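Local atomic coordinates of regulatory protein SWI6 (Saccharomyces cerevisiae, PDB entry 2XFV), a protein that serves as the shared subunit of the SBF and MBF complexes, which activate cell-cycle-dependent transcription in budding yeast. Residues Y67-N72 / L79-E84. Residues are numbered along the deposited sequence; the frame is centred on the assembly and turned at random.
Sequences YGIAVN and LWIELE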
loop_
_atom_site.group_PDB
_atom_site.type_symbol
_atom_site.label_atom_id
_atom_site.label_comp_id
_atom_site.label_asym_id
_atom_site.label_seq_id
_atom_site.Cartn_x
_atom_site.Cartn_y
_atom_site.Cartn_z
ATOM N N TYR A 67 -5.381 12.428 12.452
ATOM C CA TYR A 67 -5.229 11.233 11.617
ATOM C C TYR A 67 -5.627 9.945 12.336
ATOM O O TYR A 67 -5.540 8.858 11.765
ATOM C CB TYR A 67 -3.801 11.127 11.059
ATOM C CG TYR A 67 -3.512 12.198 10.024
ATOM C CD1 TYR A 67 -4.083 12.131 8.756
ATOM C CD2 TYR A 67 -2.712 13.297 10.330
ATOM C CE1 TYR A 67 -3.848 13.113 7.807
ATOM C CE2 TYR A 67 -2.462 14.294 9.382
ATOM C CZ TYR A 67 -3.039 14.191 8.123
ATOM O OH TYR A 67 -2.818 15.165 7.175
ATOM N N GLY A 68 -6.073 10.074 13.583
ATOM C CA GLY A 68 -6.543 8.926 14.347
ATOM C C GLY A 68 -5.474 7.864 14.523
ATOM O O GLY A 68 -5.722 6.665 14.357
ATOM N N ILE A 69 -4.270 8.305 14.857
ATOM C CA ILE A 69 -3.149 7.394 15.015
ATOM C C ILE A 69 -2.960 7.020 16.490
ATOM O O ILE A 69 -2.645 7.880 17.312
ATOM C CB ILE A 69 -1.837 8.052 14.513
ATOM C CG1 ILE A 69 -1.949 8.389 13.016
ATOM C CG2 ILE A 69 -0.621 7.149 14.821
ATOM C CD1 ILE A 69 -0.861 9.340 12.516
ATOM N N ALA A 70 -3.156 5.745 16.825
ATOM C CA ALA A 70 -2.856 5.257 18.178
ATOM C C ALA A 70 -1.363 4.977 18.281
ATOM O O ALA A 70 -0.720 4.650 17.269
ATOM C CB ALA A 70 -3.645 3.976 18.473
ATOM N N VAL A 71 -0.813 5.082 19.490
ATOM C CA VAL A 71 0.612 4.821 19.703
ATOM C C VAL A 71 0.844 3.851 20.855
ATOM O O VAL A 71 0.084 3.830 21.833
ATOM C CB VAL A 71 1.439 6.126 19.932
ATOM C CG1 VAL A 71 1.327 7.065 18.697
ATOM C CG2 VAL A 71 0.982 6.844 21.198
ATOM N N ASN A 72 1.877 3.028 20.706
ATOM C CA ASN A 72 2.402 2.233 21.798
ATOM C C ASN A 72 3.576 2.977 22.422
ATOM O O ASN A 72 4.277 3.747 21.746
ATOM C CB ASN A 72 2.838 0.846 21.323
ATOM C CG ASN A 72 1.649 -0.047 21.004
ATOM O OD1 ASN A 72 1.035 -0.638 21.902
ATOM N ND2 ASN A 72 1.310 -0.129 19.744
ATOM N N LEU A 79 7.613 6.755 21.462
ATOM C CA LEU A 79 6.356 6.354 20.824
ATOM C C LEU A 79 6.537 5.525 19.556
ATOM O O LEU A 79 7.396 5.840 18.724
ATOM C CB LEU A 79 5.507 7.593 20.502
ATOM C CG LEU A 79 5.198 8.496 21.706
ATOM C CD1 LEU A 79 4.306 9.661 21.255
ATOM C CD2 LEU A 79 4.524 7.692 22.837
ATOM N N TRP A 80 5.701 4.488 19.420
ATOM C CA TRP A 80 5.779 3.514 18.333
ATOM C C TRP A 80 4.395 3.290 17.705
ATOM O O TRP A 80 3.374 3.492 18.370
ATOM C CB TRP A 80 6.311 2.179 18.885
ATOM C CG TRP A 80 7.720 2.282 19.456
ATOM C CD1 TRP A 80 8.073 2.748 20.702
ATOM C CD2 TRP A 80 8.941 1.875 18.815
ATOM N NE1 TRP A 80 9.461 2.684 20.859
ATOM C CE2 TRP A 80 10.005 2.135 19.724
ATOM C CE3 TRP A 80 9.238 1.296 17.567
ATOM C CZ2 TRP A 80 11.348 1.856 19.410
ATOM C CZ3 TRP A 80 10.579 1.021 17.256
ATOM C CH2 TRP A 80 11.613 1.292 18.182
ATOM N N ILE A 81 4.356 2.865 16.441
ATOM C CA ILE A 81 3.079 2.541 15.787
ATOM C C ILE A 81 3.036 1.096 15.280
ATOM O O ILE A 81 4.075 0.480 15.057
ATOM C CB ILE A 81 2.764 3.496 14.607
ATOM C CG1 ILE A 81 3.858 3.409 13.525
ATOM C CG2 ILE A 81 2.571 4.924 15.128
ATOM C CD1 ILE A 81 3.521 4.220 12.228
ATOM N N GLU A 82 1.829 0.556 15.095
ATOM C CA GLU A 82 1.688 -0.814 14.603
ATOM C C GLU A 82 2.086 -0.939 13.137
ATOM O O GLU A 82 2.063 0.037 12.400
ATOM C CB GLU A 82 0.245 -1.301 14.782
ATOM C CG GLU A 82 -0.202 -1.241 16.234
ATOM C CD GLU A 82 -1.098 -2.383 16.636
ATOM O OE1 GLU A 82 -2.146 -2.576 15.982
ATOM O OE2 GLU A 82 -0.755 -3.080 17.618
ATOM N N LEU A 83 2.448 -2.152 12.732
ATOM C CA LEU A 83 2.769 -2.456 11.334
ATOM C C LEU A 83 1.662 -2.012 10.386
ATOM O O LEU A 83 1.924 -1.426 9.337
ATOM C CB LEU A 83 2.987 -3.968 11.176
ATOM C CG LEU A 83 3.021 -4.585 9.767
ATOM C CD1 LEU A 83 4.246 -4.122 8.975
ATOM C CD2 LEU A 83 2.981 -6.111 9.857
ATOM N N GLU A 84 0.414 -2.315 10.727
ATOM C CA GLU A 84 -0.685 -1.971 9.814
ATOM C C GLU A 84 -0.855 -0.464 9.649
ATOM O O GLU A 84 -1.189 0.014 8.560
ATOM C CB GLU A 84 -1.993 -2.630 10.251
ATOM C CG GLU A 84 -2.008 -4.114 9.893
ATOM C CD GLU A 84 -3.332 -4.798 10.165
ATOM O OE1 GLU A 84 -4.392 -4.119 10.139
ATOM O OE2 GLU A 84 -3.300 -6.030 10.379
HETATM O O HOH W 1 -0.352 2.373 15.805
#
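Ile-69 and Ile-81 meet methyl to methyl, CG2 of one 3.9 Å from CG2 of the other, at the foot of a β-hairpin whose strands are 72-73 and 79-81. Following helix 57-67 and adding to strand 28-29, this hairpin probably corresponds to the wing of a winged helix-turn-helix, consistent with the Swi6 N-terminal domain's place in the HTH clan. Ile-81 has CG1 between its backbone N and carbonyl carbon (chi1 60°), which leaves CG2 to face the incoming 69-72 chain. Leu-89 of helix 83-92 packs on both isoleucines, joining the hairpin base to the helical core. Nearer the hairpin, the two branches of Val-71 divide the work: CG2 lies 4.0 Å from Leu-79 CD2, while CG1 lies 4.3 Å from Ile-81 CG2. Asn-72 and Trp-80 form an antiparallel hydrogen-bonded pair. Asn-72 N donates to Trp-80 O over 2.8 Å (N-H...O 156°), and Trp-80 N returns an equally short bond to Asn-72 O (154°). Each oxygen also receives a CA-H contact, Trp-80 O from Val-71 CA and Asn-72 O from Leu-79 CA. Both side chains of the pair leave on the same face of the sheet. The indole then swings away from the asparagine, although Asn-72 O remains at its edge, near the ring plane; Trp-80 NE1 is hydrogen-bonded to OD2 of Asp-74 in the loop that links the two strands. Where the segments diverge, a water bridges them, donating to Ala-70 O at 2.7 Å and accepting from Glu-82 N at 2.9 Å, a backbone NH at the N-cap position of helix 83-92. At the outer polar edge the Asn-72 amide reaches across the Glu-82 side chain, where ND2 lies 4.0 Å from Glu-82 CG and 4.2 Å from Glu-82 OE2, too long for a hydrogen bond.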